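Long-range contacts in protein Kif13b (Mus musculus, PDB 5B64), which is a kinesin motor protein whose MAGUK-binding stalk (MBS) domain binds the guanylate kinase-like (GK) domain of the scaffold protein DLG: residues S10-L14 with S60-P65; L24-A28 with L88-R92; W79-K83 with P117-E121; L94-W98 with Y111-P117. All coordinates share one frame. Residue numbers count along the deposited sequence, not the author numbering.

How the contacts relate
The four contacts fold an elongated domain in which helix 9-34 and helix 81-100 pack with a three-stranded antiparallel sheet. Contact 1 lies at one end and contact 4 at the other, their centres about 35 Å apart. Contact 2 joins the two long helices, with its centre about 10 Å from that of contact 3; Met91 of contact 2 touches Trp79, Phe118 and Pro117 of contact 3. Pro117 also belongs to contact 4, so the chain passes directly from one to the other. Along the sequence contacts 1 and 2 interleave, as do contacts 2 and 3, and contact 4 falls within the span of contact 3. The DLG GK chain touches contacts 2, 3 and, most extensively, 4.

Contact 1: residues S10-L14 with S60-P65; sequences SLMRL and SLLSEP
Residues 10-14 form one turn near the start of helix 9-34, closed by the bond from Leu14 N to Ser10 O (2.9 Å). Against it runs an irregular segment, 60-65, kinked at Leu62 and becoming strand 64-71 at Glu64. Ser10 faces Leu61 (CA atoms 6.1 Å apart) and Leu14 faces Glu64 (CA atoms 5.9 Å apart), so the helical turn from Ser10 to Leu14 spans the partner from Leu61 to Glu64. The main bump is Leu14, in rotamer tp. Its CD1 sinks into a hollow of backbone and ring, 3.4 Å from Ser63 O, 3.7 Å from Glu64 CA and 3.9 Å from Pro65 CD, while its CD2 meets Leu61 CD2 at 3.9 Å. Leu61 is the reciprocal bump: its CB points at the helix, and CD1 lies 3.5 Å from Leu11 CG and 3.4 Å from Ser10 OG. Ser10, with chi1 p, accepts a weak hydrogen bond from Leu61 N to its OG (3.4 Å). Pro65 continues the packing onto Gln17, Ile18 and Ala21 farther along the helix. The whole is a largely apolar packing of the first turns of helix 9-34 on the loop leading into the central strand of an antiparallel sheet, an alpha + beta arrangement.

Contact 2: residues L24-A28 with L88-R92; sequences LVREA and LLDMR
Two helical turns, 24-28 of helix 9-34 and 88-92 of helix 81-100, run in roughly the same direction, their axes 11.0 Å apart at closest approach and crossing at +34°. Each is closed by an i to i+4 bond, Ala28 N to Leu24 O (2.8 Å) and Arg92 N to Leu88 O (3.0 Å). Apolar packing centres on Leu88, an mt rotamer pointing at the partner helix: its CD1 rests 3.7 Å from Leu24 CB, and its CD2 lies 3.9 Å from Ala28 CA and 4.0 Å from Ala28 CB. Leu88 thus fits against the small Ala28, where the backbones come nearest (CA atoms 6.6 Å apart); Ala28 CB also touches Met91 SD at 3.9 Å. The polar component is a salt bridge at the margin. Glu27, with chi1 and chi2 both t, directs OE1 to the guanidinium edge of Arg92 (mtt); Arg92 NE bonds to Glu27 OE1 at 2.6 Å, and Arg92 NH2 adds a weak bond to the same oxygen at 3.1 Å. One turn earlier on helix 81-100, Leu84 extends the apolar seam against Leu24 and Ala28, while Tyr41 of the edge strand 40-46 packs on both Ala28 and Met91, joining the helix pair to the sheet.

Contact 3: residues W79-K83 with P117-E121; sequences WSLEK and PFYDE
Trp79 drives the far end of its indole against the backbone of the C-terminal segment 117-121, which has no regular structure. With chi1 m and chi2 near 0°, its six-membered ring brings CH2 to 3.5 Å from Pro117 O and CZ2 to 4.2 Å from Tyr119 CA, both at the ring edge, while CZ2 lies 3.3 Å from Phe118 O. The main chains stay well apart: Trp79 CA is 9.7 Å from Tyr119 CA and Lys83 CA is 10.9 Å from Pro117 CA, so long side chains bridge the gap. NE1 is hydrogen-bonded to Gln77 OE1, and the ring makes a cation-pi contact with Arg87. Segment 79-83 is a junction where a strand leads into helix 81-100; Ser80 is the N-cap, its OG accepting from Lys83 N at 2.9 Å. The C-terminal segment lies across this corner of the alpha + beta fold. Lys83, with all four chi angles t, stretches from the first turn of the helix to place NZ 2.8 Å from Asp120 OD2 in a salt bridge. Asp120 points toward the junction, and OD2 has a second cationic partner in Arg87, which also bonds to Pro117 O. Phe118 has its CB turned away from the junction, and its ring packs on Ile31 and Ala32 of helix 9-34.

Contact 4: residues L94-W98 with Y111-P117; sequences LYQEW and YFKRADP
Leu94 is the apolar centre between residues 94-98 of helix 81-100 and the end of helix 106-114. Its CB points at the partner and, in rotamer tp, CD2 lies 3.8 Å from both Ala115 CB and Pro117 CD, while CD1 meets Tyr111 CE1 at 3.9 Å and Phe112 CE1 at 4.2 Å. The nearest CA pairs are Leu94 with Ala115 (8.1 Å) and Trp98 with Phe112 (7.5 Å). Phe112, chi1 m, inserts against the helix, its CE1 3.4 Å from Trp98 CA; the Trp98 edge meets the Phe112 face in a T-shaped pair, the Trp98 five-membered ring and the Phe112 ring having centroids 5.1 Å apart and planes at 68°. At the polar edge Tyr111 OH donates to Glu97 OE2 at 2.6 Å. Glu97 OE1, Tyr111 OH and Arg114 also hydrogen-bond to the neighbouring DLG GK chain, placing this helix-helix contact at the interface with GK. Helix 106-114 ends at Arg114; Ala115, the first residue beyond it, bonds through its carbonyl to Lys37, while Trp98 and Tyr95 pack against the end of helix 9-34.

Contact 1: residues S10-L14 with S60-P65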
loop_
_atom_site.group_PDB
_atom_site.type_symbol
_atom_site.label_atom_id
_atom_site.label_comp_id
_atom_site.label_asym_id
_atom_site.label_seq_id
_atom_site.Cartn_x
_atom_site.Cartn_y
_atom_site.Cartn_z
ATOM N N SER B 10 6.898 40.362 -14.040
ATOM C CA SER B 10 7.290 38.956 -14.008
ATOM C C SER B 10 7.809 38.568 -12.613
ATOM O O SER B 10 7.653 37.426 -12.190
ATOM C CB SER B 10 8.331 38.647 -15.084
ATOM O OG SER B 10 9.524 39.367 -14.838
ATOM N N LEU B 11 8.417 39.524 -11.914
ATOM C CA LEU B 11 8.804 39.352 -10.515
ATOM C C LEU B 11 7.582 39.123 -9.623
ATOM O O LEU B 11 7.500 38.136 -8.891
ATOM C CB LEU B 11 9.582 40.576 -10.014
ATOM C CG LEU B 11 11.105 40.492 -10.120
ATOM C CD1 LEU B 11 11.785 41.791 -9.753
ATOM C CD2 LEU B 11 11.604 39.380 -9.236
ATOM N N MET B 12 6.636 40.050 -9.684
ATOM C CA MET B 12 5.426 39.944 -8.889
ATOM C C MET B 12 4.647 38.676 -9.239
ATOM O O MET B 12 4.055 38.046 -8.362
ATOM C CB MET B 12 4.558 41.196 -9.066
ATOM N N ARG B 13 4.643 38.289 -10.511
ATOM C CA ARG B 13 3.951 37.056 -10.898
ATOM C C ARG B 13 4.679 35.837 -10.336
ATOM O O ARG B 13 4.060 34.964 -9.739
ATOM C CB ARG B 13 3.769 36.942 -12.422
ATOM N N LEU B 14 5.995 35.794 -10.508
ATOM C CA LEU B 14 6.795 34.722 -9.942
ATOM C C LEU B 14 6.611 34.648 -8.426
ATOM O O LEU B 14 6.428 33.570 -7.868
ATOM C CB LEU B 14 8.274 34.918 -10.276
ATOM C CG LEU B 14 9.184 33.841 -9.692
ATOM C CD1 LEU B 14 8.735 32.466 -10.147
ATOM C CD2 LEU B 14 10.633 34.089 -10.071
ATOM N N SER B 60 13.432 40.184 -18.045
ATOM C CA SER B 60 12.337 39.363 -17.546
ATOM C C SER B 60 12.858 38.037 -16.982
ATOM O O SER B 60 13.761 37.428 -17.557
ATOM C CB SER B 60 11.389 39.076 -18.720
ATOM O OG SER B 60 10.077 38.782 -18.293
ATOM N N LEU B 61 12.285 37.581 -15.869
ATOM C CA LEU B 61 12.635 36.275 -15.295
ATOM C C LEU B 61 11.957 35.155 -16.053
ATOM O O LEU B 61 10.762 35.225 -16.319
ATOM C CB LEU B 61 12.234 36.185 -13.817
ATOM C CG LEU B 61 12.917 37.191 -12.889
ATOM C CD1 LEU B 61 12.055 38.412 -12.748
ATOM C CD2 LEU B 61 13.206 36.589 -11.548
ATOM N N LEU B 62 12.720 34.118 -16.381
ATOM C CA LEU B 62 12.197 32.965 -17.121
ATOM C C LEU B 62 11.574 31.911 -16.189
ATOM O O LEU B 62 10.848 31.002 -16.631
ATOM C CB LEU B 62 13.321 32.316 -17.928
ATOM C CG LEU B 62 13.753 32.898 -19.277
ATOM C CD1 LEU B 62 13.392 34.382 -19.436
ATOM C CD2 LEU B 62 15.246 32.669 -19.468
ATOM N N SER B 63 11.855 32.041 -14.899
ATOM C CA SER B 63 11.475 31.011 -13.948
ATOM C C SER B 63 10.026 30.996 -13.523
ATOM O O SER B 63 9.337 32.019 -13.459
ATOM C CB SER B 63 12.346 31.081 -12.701
ATOM O OG SER B 63 13.567 30.426 -12.947
ATOM N N GLU B 64 9.586 29.794 -13.216
ATOM C CA GLU B 64 8.351 29.600 -12.503
ATOM C C GLU B 64 8.591 28.418 -11.576
ATOM O O GLU B 64 9.561 27.675 -11.755
ATOM C CB GLU B 64 7.231 29.323 -13.482
ATOM C CG GLU B 64 7.412 28.062 -14.251
ATOM C CD GLU B 64 6.411 27.972 -15.376
ATOM O OE1 GLU B 64 5.911 26.855 -15.658
ATOM O OE2 GLU B 64 6.121 29.037 -15.975
ATOM N N PRO B 65 7.740 28.257 -10.557
ATOM C CA PRO B 65 8.007 27.176 -9.604
ATOM C C PRO B 65 7.779 25.768 -10.156
ATOM O O PRO B 65 6.876 25.509 -10.963
ATOM C CB PRO B 65 7.034 27.466 -8.455
ATOM C CG PRO B 65 6.647 28.894 -8.623
ATOM C CD PRO B 65 6.701 29.183 -10.077
#

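Contact 2: residues L24-A28 with L88-R92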
loop_
_atom_site.group_PDB
_atom_site.type_symbol
_atom_site.label_atom_id
_atom_site.label_comp_id
_atom_site.label_asym_id
_atom_site.label_seq_id
_atom_site.Cartn_x
_atom_site.Cartn_y
_atom_site.Cartn_z
ATOM N N LEU B 24 0.871 24.653 -1.312
ATOM C CA LEU B 24 0.387 23.384 -1.855
ATOM C C LEU B 24 1.285 22.227 -1.460
ATOM O O LEU B 24 0.827 21.134 -1.134
ATOM C CB LEU B 24 0.308 23.452 -3.376
ATOM C CG LEU B 24 -0.638 24.519 -3.921
ATOM C CD1 LEU B 24 -0.901 24.306 -5.401
ATOM C CD2 LEU B 24 -1.933 24.520 -3.132
ATOM N N VAL B 25 2.576 22.496 -1.497
ATOM C CA VAL B 25 3.589 21.510 -1.201
ATOM C C VAL B 25 3.413 21.068 0.244
ATOM O O VAL B 25 3.619 19.913 0.604
ATOM C CB VAL B 25 4.983 22.139 -1.492
ATOM C CG1 VAL B 25 5.933 22.070 -0.300
ATOM C CG2 VAL B 25 5.573 21.559 -2.781
ATOM N N ARG B 26 2.975 22.001 1.067
ATOM C CA ARG B 26 2.697 21.716 2.457
ATOM C C ARG B 26 1.453 20.845 2.648
ATOM O O ARG B 26 1.409 20.001 3.545
ATOM C CB ARG B 26 2.522 23.030 3.199
ATOM C CG ARG B 26 3.817 23.601 3.679
ATOM C CD ARG B 26 3.742 23.822 5.181
ATOM N NE ARG B 26 3.702 25.247 5.484
ATOM C CZ ARG B 26 3.666 25.751 6.710
ATOM N NH1 ARG B 26 3.655 24.949 7.773
ATOM N NH2 ARG B 26 3.635 27.065 6.864
ATOM N N GLU B 27 0.434 21.063 1.821
ATOM C CA GLU B 27 -0.786 20.270 1.928
ATOM C C GLU B 27 -0.504 18.870 1.409
ATOM O O GLU B 27 -0.919 17.884 2.024
ATOM C CB GLU B 27 -1.982 20.914 1.207
ATOM C CG GLU B 27 -3.272 20.081 1.289
ATOM C CD GLU B 27 -4.569 20.900 1.132
ATOM O OE1 GLU B 27 -5.327 20.669 0.164
ATOM O OE2 GLU B 27 -4.855 21.758 1.998
ATOM N N ALA B 28 0.226 18.776 0.301
ATOM C CA ALA B 28 0.550 17.464 -0.256
ATOM C C ALA B 28 1.308 16.634 0.788
ATOM O O ALA B 28 0.965 15.477 1.046
ATOM C CB ALA B 28 1.355 17.592 -1.537
ATOM N N LEU B 88 -3.217 17.065 -6.351
ATOM C CA LEU B 88 -3.935 17.431 -5.122
ATOM C C LEU B 88 -5.445 17.113 -5.186
ATOM O O LEU B 88 -6.047 16.735 -4.187
ATOM C CB LEU B 88 -3.699 18.900 -4.750
ATOM C CG LEU B 88 -2.377 19.060 -3.999
ATOM C CD1 LEU B 88 -1.972 20.539 -3.871
ATOM C CD2 LEU B 88 -2.447 18.375 -2.636
ATOM N N LEU B 89 -6.045 17.266 -6.360
ATOM C CA LEU B 89 -7.430 16.898 -6.529
ATOM C C LEU B 89 -7.605 15.441 -6.086
ATOM O O LEU B 89 -8.546 15.103 -5.361
ATOM C CB LEU B 89 -7.840 17.082 -7.989
ATOM C CG LEU B 89 -8.469 18.410 -8.422
ATOM C CD1 LEU B 89 -7.975 19.558 -7.575
ATOM C CD2 LEU B 89 -8.217 18.684 -9.925
ATOM N N ASP B 90 -6.664 14.601 -6.498
ATOM C CA ASP B 90 -6.705 13.174 -6.220
ATOM C C ASP B 90 -6.347 12.821 -4.774
ATOM O O ASP B 90 -6.981 11.955 -4.175
ATOM C CB ASP B 90 -5.791 12.420 -7.193
ATOM C CG ASP B 90 -6.261 12.525 -8.636
ATOM O OD1 ASP B 90 -7.496 12.510 -8.875
ATOM O OD2 ASP B 90 -5.392 12.622 -9.536
ATOM N N MET B 91 -5.323 13.480 -4.232
ATOM C CA MET B 91 -4.878 13.274 -2.855
ATOM C C MET B 91 -5.988 13.619 -1.850
ATOM O O MET B 91 -6.292 12.835 -0.947
ATOM C CB MET B 91 -3.639 14.135 -2.577
ATOM C CG MET B 91 -2.476 13.961 -3.556
ATOM S SD MET B 91 -1.041 14.918 -3.004
ATOM C CE MET B 91 0.018 14.928 -4.439
ATOM N N ARG B 92 -6.586 14.797 -2.018
ATOM C CA ARG B 92 -7.774 15.195 -1.256
ATOM C C ARG B 92 -8.906 14.167 -1.314
ATOM O O ARG B 92 -9.459 13.809 -0.279
ATOM C CB ARG B 92 -8.287 16.554 -1.726
ATOM C CG ARG B 92 -7.305 17.679 -1.477
ATOM C CD ARG B 92 -7.818 18.995 -2.028
ATOM N NE ARG B 92 -6.801 20.038 -1.940
ATOM C CZ ARG B 92 -6.427 20.817 -2.946
ATOM N NH1 ARG B 92 -6.996 20.698 -4.141
ATOM N NH2 ARG B 92 -5.488 21.731 -2.749
#

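Contact 3: residues W79-K83 with P117-E121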
loop_
_atom_site.group_PDB
_atom_site.type_symbol
_atom_site.label_atom_id
_atom_site.label_comp_id
_atom_site.label_asym_id
_atom_site.label_seq_id
_atom_site.Cartn_x
_atom_site.Cartn_y
_atom_site.Cartn_z
ATOM N N TRP B 79 7.988 17.541 -10.531
ATOM C CA TRP B 79 6.673 17.834 -11.101
ATOM C C TRP B 79 6.506 19.328 -11.368
ATOM O O TRP B 79 7.045 20.178 -10.655
ATOM C CB TRP B 79 5.561 17.487 -10.136
ATOM C CG TRP B 79 5.437 16.089 -9.737
ATOM C CD1 TRP B 79 6.216 15.046 -10.119
ATOM C CD2 TRP B 79 4.457 15.563 -8.842
ATOM N NE1 TRP B 79 5.774 13.891 -9.524
ATOM C CE2 TRP B 79 4.702 14.182 -8.728
ATOM C CE3 TRP B 79 3.397 16.130 -8.122
ATOM C CZ2 TRP B 79 3.915 13.351 -7.926
ATOM C CZ3 TRP B 79 2.616 15.302 -7.331
ATOM C CH2 TRP B 79 2.875 13.927 -7.244
ATOM N N SER B 80 5.704 19.649 -12.367
ATOM C CA SER B 80 5.308 21.026 -12.579
ATOM C C SER B 80 4.321 21.413 -11.484
ATOM O O SER B 80 3.670 20.548 -10.882
ATOM C CB SER B 80 4.628 21.176 -13.937
ATOM O OG SER B 80 3.319 20.615 -13.913
ATOM N N LEU B 81 4.214 22.714 -11.229
ATOM C CA LEU B 81 3.236 23.227 -10.286
ATOM C C LEU B 81 1.825 22.771 -10.682
ATOM O O LEU B 81 1.058 22.295 -9.839
ATOM C CB LEU B 81 3.316 24.755 -10.195
ATOM C CG LEU B 81 2.354 25.357 -9.169
ATOM C CD1 LEU B 81 2.630 24.780 -7.753
ATOM C CD2 LEU B 81 2.370 26.875 -9.164
ATOM N N GLU B 82 1.505 22.904 -11.968
ATOM C CA GLU B 82 0.203 22.497 -12.502
ATOM C C GLU B 82 -0.056 21.038 -12.168
ATOM O O GLU B 82 -1.165 20.662 -11.816
ATOM C CB GLU B 82 0.146 22.696 -14.020
ATOM C CG GLU B 82 -1.136 22.187 -14.673
ATOM C CD GLU B 82 -1.136 22.297 -16.208
ATOM O OE1 GLU B 82 -2.238 22.416 -16.798
ATOM O OE2 GLU B 82 -0.044 22.249 -16.825
ATOM N N LYS B 83 0.982 20.218 -12.271
ATOM C CA LYS B 83 0.828 18.807 -11.991
ATOM C C LYS B 83 0.538 18.533 -10.504
ATOM O O LYS B 83 -0.327 17.703 -10.185
ATOM C CB LYS B 83 2.024 17.996 -12.501
ATOM C CG LYS B 83 2.028 16.581 -11.951
ATOM C CD LYS B 83 2.987 15.676 -12.666
ATOM C CE LYS B 83 3.090 14.350 -11.941
ATOM N NZ LYS B 83 3.825 13.370 -12.762
ATOM N N PRO B 117 -1.035 8.427 -5.496
ATOM C CA PRO B 117 -0.968 9.599 -6.378
ATOM C C PRO B 117 0.184 10.529 -5.971
ATOM O O PRO B 117 0.331 11.627 -6.532
ATOM C CB PRO B 117 -2.324 10.281 -6.139
ATOM C CG PRO B 117 -2.675 9.906 -4.707
ATOM C CD PRO B 117 -2.107 8.530 -4.481
ATOM N N PHE B 118 0.990 10.092 -5.003
ATOM C CA PHE B 118 1.991 10.966 -4.389
ATOM C C PHE B 118 3.356 10.893 -5.088
ATOM O O PHE B 118 4.159 11.835 -5.029
ATOM C CB PHE B 118 2.145 10.664 -2.889
ATOM C CG PHE B 118 0.856 10.740 -2.105
ATOM C CD1 PHE B 118 0.145 9.575 -1.791
ATOM C CD2 PHE B 118 0.349 11.974 -1.672
ATOM C CE1 PHE B 118 -1.050 9.642 -1.070
ATOM C CE2 PHE B 118 -0.852 12.041 -0.947
ATOM C CZ PHE B 118 -1.544 10.879 -0.644
ATOM N N TYR B 119 3.617 9.781 -5.757
ATOM C CA TYR B 119 4.913 9.589 -6.391
ATOM C C TYR B 119 4.756 8.683 -7.619
ATOM O O TYR B 119 3.886 7.819 -7.653
ATOM C CB TYR B 119 5.905 9.021 -5.357
ATOM C CG TYR B 119 7.279 8.725 -5.888
ATOM C CD1 TYR B 119 8.247 9.732 -5.991
ATOM C CD2 TYR B 119 7.622 7.438 -6.295
ATOM C CE1 TYR B 119 9.515 9.456 -6.489
ATOM C CE2 TYR B 119 8.887 7.159 -6.801
ATOM C CZ TYR B 119 9.826 8.164 -6.886
ATOM O OH TYR B 119 11.073 7.869 -7.375
ATOM N N ASP B 120 5.570 8.897 -8.640
ATOM C CA ASP B 120 5.416 8.138 -9.869
ATOM C C ASP B 120 6.545 7.136 -10.099
ATOM O O ASP B 120 7.699 7.522 -10.292
ATOM C CB ASP B 120 5.225 9.084 -11.055
ATOM C CG ASP B 120 3.874 9.800 -11.009
ATOM O OD1 ASP B 120 2.985 9.340 -10.245
ATOM O OD2 ASP B 120 3.690 10.809 -11.726
ATOM N N GLU B 121 6.193 5.850 -10.061
ATOM C CA GLU B 121 7.162 4.758 -10.206
ATOM C C GLU B 121 8.014 4.890 -11.465
ATOM O O GLU B 121 9.217 4.633 -11.419
ATOM C CB GLU B 121 6.470 3.386 -10.156
#

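Contact 4: residues L94-W98 with Y111-P117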
loop_
_atom_site.group_PDB
_atom_site.type_symbol
_atom_site.label_atom_id
_atom_site.label_comp_id
_atom_site.label_asym_id
_atom_site.label_seq_id
_atom_site.Cartn_x
_atom_site.Cartn_y
_atom_site.Cartn_z
ATOM N N LEU B 94 -8.614 10.909 -2.097
ATOM C CA LEU B 94 -8.173 9.665 -1.460
ATOM C C LEU B 94 -8.217 9.812 0.061
ATOM O O LEU B 94 -8.640 8.909 0.789
ATOM C CB LEU B 94 -6.760 9.304 -1.900
ATOM C CG LEU B 94 -6.288 7.892 -1.536
ATOM C CD1 LEU B 94 -7.174 6.827 -2.188
ATOM C CD2 LEU B 94 -4.810 7.675 -1.915
ATOM N N TYR B 95 -7.805 10.984 0.519
ATOM C CA TYR B 95 -7.829 11.306 1.930
ATOM C C TYR B 95 -9.242 11.259 2.520
ATOM O O TYR B 95 -9.471 10.649 3.565
ATOM C CB TYR B 95 -7.223 12.689 2.143
ATOM C CG TYR B 95 -7.136 13.069 3.584
ATOM C CD1 TYR B 95 -6.105 12.589 4.386
ATOM C CD2 TYR B 95 -8.089 13.907 4.158
ATOM C CE1 TYR B 95 -6.014 12.952 5.731
ATOM C CE2 TYR B 95 -8.015 14.260 5.505
ATOM C CZ TYR B 95 -6.974 13.780 6.283
ATOM O OH TYR B 95 -6.897 14.134 7.616
ATOM N N GLN B 96 -10.186 11.917 1.856
ATOM C CA GLN B 96 -11.551 11.965 2.355
ATOM C C GLN B 96 -12.158 10.573 2.273
ATOM O O GLN B 96 -12.944 10.178 3.122
ATOM C CB GLN B 96 -12.384 12.966 1.563
ATOM C CG GLN B 96 -13.809 13.063 2.037
ATOM C CD GLN B 96 -14.630 14.042 1.208
ATOM O OE1 GLN B 96 -14.535 14.071 -0.025
ATOM N NE2 GLN B 96 -15.437 14.855 1.883
ATOM N N GLU B 97 -11.769 9.822 1.250
ATOM C CA GLU B 97 -12.209 8.444 1.131
ATOM C C GLU B 97 -11.684 7.611 2.309
ATOM O O GLU B 97 -12.401 6.784 2.868
ATOM C CB GLU B 97 -11.765 7.835 -0.203
ATOM C CG GLU B 97 -12.612 6.650 -0.602
ATOM C CD GLU B 97 -12.040 5.842 -1.763
ATOM O OE1 GLU B 97 -12.584 4.736 -2.047
ATOM O OE2 GLU B 97 -11.061 6.304 -2.382
ATOM N N TRP B 98 -10.427 7.840 2.672
ATOM C CA TRP B 98 -9.794 7.144 3.775
ATOM C C TRP B 98 -10.476 7.460 5.103
ATOM O O TRP B 98 -10.839 6.541 5.848
ATOM C CB TRP B 98 -8.311 7.525 3.829
ATOM C CG TRP B 98 -7.549 6.858 4.930
ATOM C CD1 TRP B 98 -7.329 5.522 5.083
ATOM C CD2 TRP B 98 -6.883 7.503 6.018
ATOM N NE1 TRP B 98 -6.570 5.295 6.206
ATOM C CE2 TRP B 98 -6.288 6.495 6.800
ATOM C CE3 TRP B 98 -6.738 8.837 6.416
ATOM C CZ2 TRP B 98 -5.552 6.780 7.949
ATOM C CZ3 TRP B 98 -6.007 9.120 7.563
ATOM C CH2 TRP B 98 -5.423 8.098 8.313
ATOM N N TYR B 111 -6.495 -1.674 -1.076
ATOM C CA TYR B 111 -6.860 -0.536 -1.879
ATOM C C TYR B 111 -6.090 0.720 -1.444
ATOM O O TYR B 111 -5.487 1.387 -2.270
ATOM C CB TYR B 111 -8.378 -0.314 -1.875
ATOM C CG TYR B 111 -8.747 1.043 -2.435
ATOM C CD1 TYR B 111 -8.783 2.167 -1.610
ATOM C CD2 TYR B 111 -9.010 1.212 -3.792
ATOM C CE1 TYR B 111 -9.082 3.404 -2.110
ATOM C CE2 TYR B 111 -9.324 2.458 -4.302
ATOM C CZ TYR B 111 -9.358 3.554 -3.453
ATOM O OH TYR B 111 -9.662 4.813 -3.932
ATOM N N PHE B 112 -6.109 1.038 -0.155
ATOM C CA PHE B 112 -5.377 2.202 0.350
ATOM C C PHE B 112 -3.859 2.019 0.275
ATOM O O PHE B 112 -3.129 2.982 0.013
ATOM C CB PHE B 112 -5.844 2.612 1.769
ATOM C CG PHE B 112 -7.231 3.212 1.787
ATOM C CD1 PHE B 112 -7.453 4.501 1.308
ATOM C CD2 PHE B 112 -8.327 2.466 2.215
ATOM C CE1 PHE B 112 -8.748 5.044 1.280
ATOM C CE2 PHE B 112 -9.633 3.007 2.204
ATOM C CZ PHE B 112 -9.842 4.298 1.731
ATOM N N LYS B 113 -3.383 0.793 0.486
ATOM C CA LYS B 113 -1.944 0.552 0.444
ATOM C C LYS B 113 -1.390 0.843 -0.953
ATOM O O LYS B 113 -0.332 1.451 -1.099
ATOM C CB LYS B 113 -1.592 -0.884 0.859
ATOM C CG LYS B 113 -0.083 -1.178 0.748
ATOM C CD LYS B 113 0.250 -2.668 0.876
ATOM C CE LYS B 113 0.873 -3.262 -0.410
ATOM N NZ LYS B 113 2.377 -3.137 -0.537
ATOM N N ARG B 114 -2.120 0.402 -1.973
ATOM C CA ARG B 114 -1.645 0.479 -3.338
ATOM C C ARG B 114 -1.881 1.839 -3.989
ATOM O O ARG B 114 -1.217 2.166 -4.969
ATOM C CB ARG B 114 -2.273 -0.639 -4.184
ATOM C CG ARG B 114 -1.905 -2.006 -3.717
ATOM C CD ARG B 114 -2.330 -3.079 -4.677
ATOM N NE ARG B 114 -1.440 -3.244 -5.829
ATOM C CZ ARG B 114 -0.273 -3.888 -5.803
ATOM N NH1 ARG B 114 0.198 -4.407 -4.665
ATOM N NH2 ARG B 114 0.435 -4.002 -6.922
ATOM N N ALA B 115 -2.815 2.630 -3.461
ATOM C CA ALA B 115 -3.167 3.886 -4.109
ATOM C C ALA B 115 -2.134 4.970 -3.816
ATOM O O ALA B 115 -2.035 5.463 -2.688
ATOM C CB ALA B 115 -4.597 4.343 -3.722
ATOM N N ASP B 116 -1.383 5.349 -4.848
ATOM C CA ASP B 116 -0.253 6.259 -4.684
ATOM C C ASP B 116 -0.209 7.398 -5.706
ATOM O O ASP B 116 0.564 7.360 -6.667
ATOM C CB ASP B 116 1.043 5.466 -4.761
ATOM C CG ASP B 116 2.211 6.226 -4.210
ATOM O OD1 ASP B 116 2.044 7.428 -3.924
ATOM O OD2 ASP B 116 3.302 5.625 -4.060
ATOM N N PRO B 117 -1.035 8.427 -5.496
ATOM C CA PRO B 117 -0.968 9.599 -6.378
ATOM C C PRO B 117 0.184 10.529 -5.971
ATOM O O PRO B 117 0.331 11.627 -6.532
ATOM C CB PRO B 117 -2.324 10.281 -6.139
ATOM C CG PRO B 117 -2.675 9.906 -4.707
ATOM C CD PRO B 117 -2.107 8.530 -4.481
#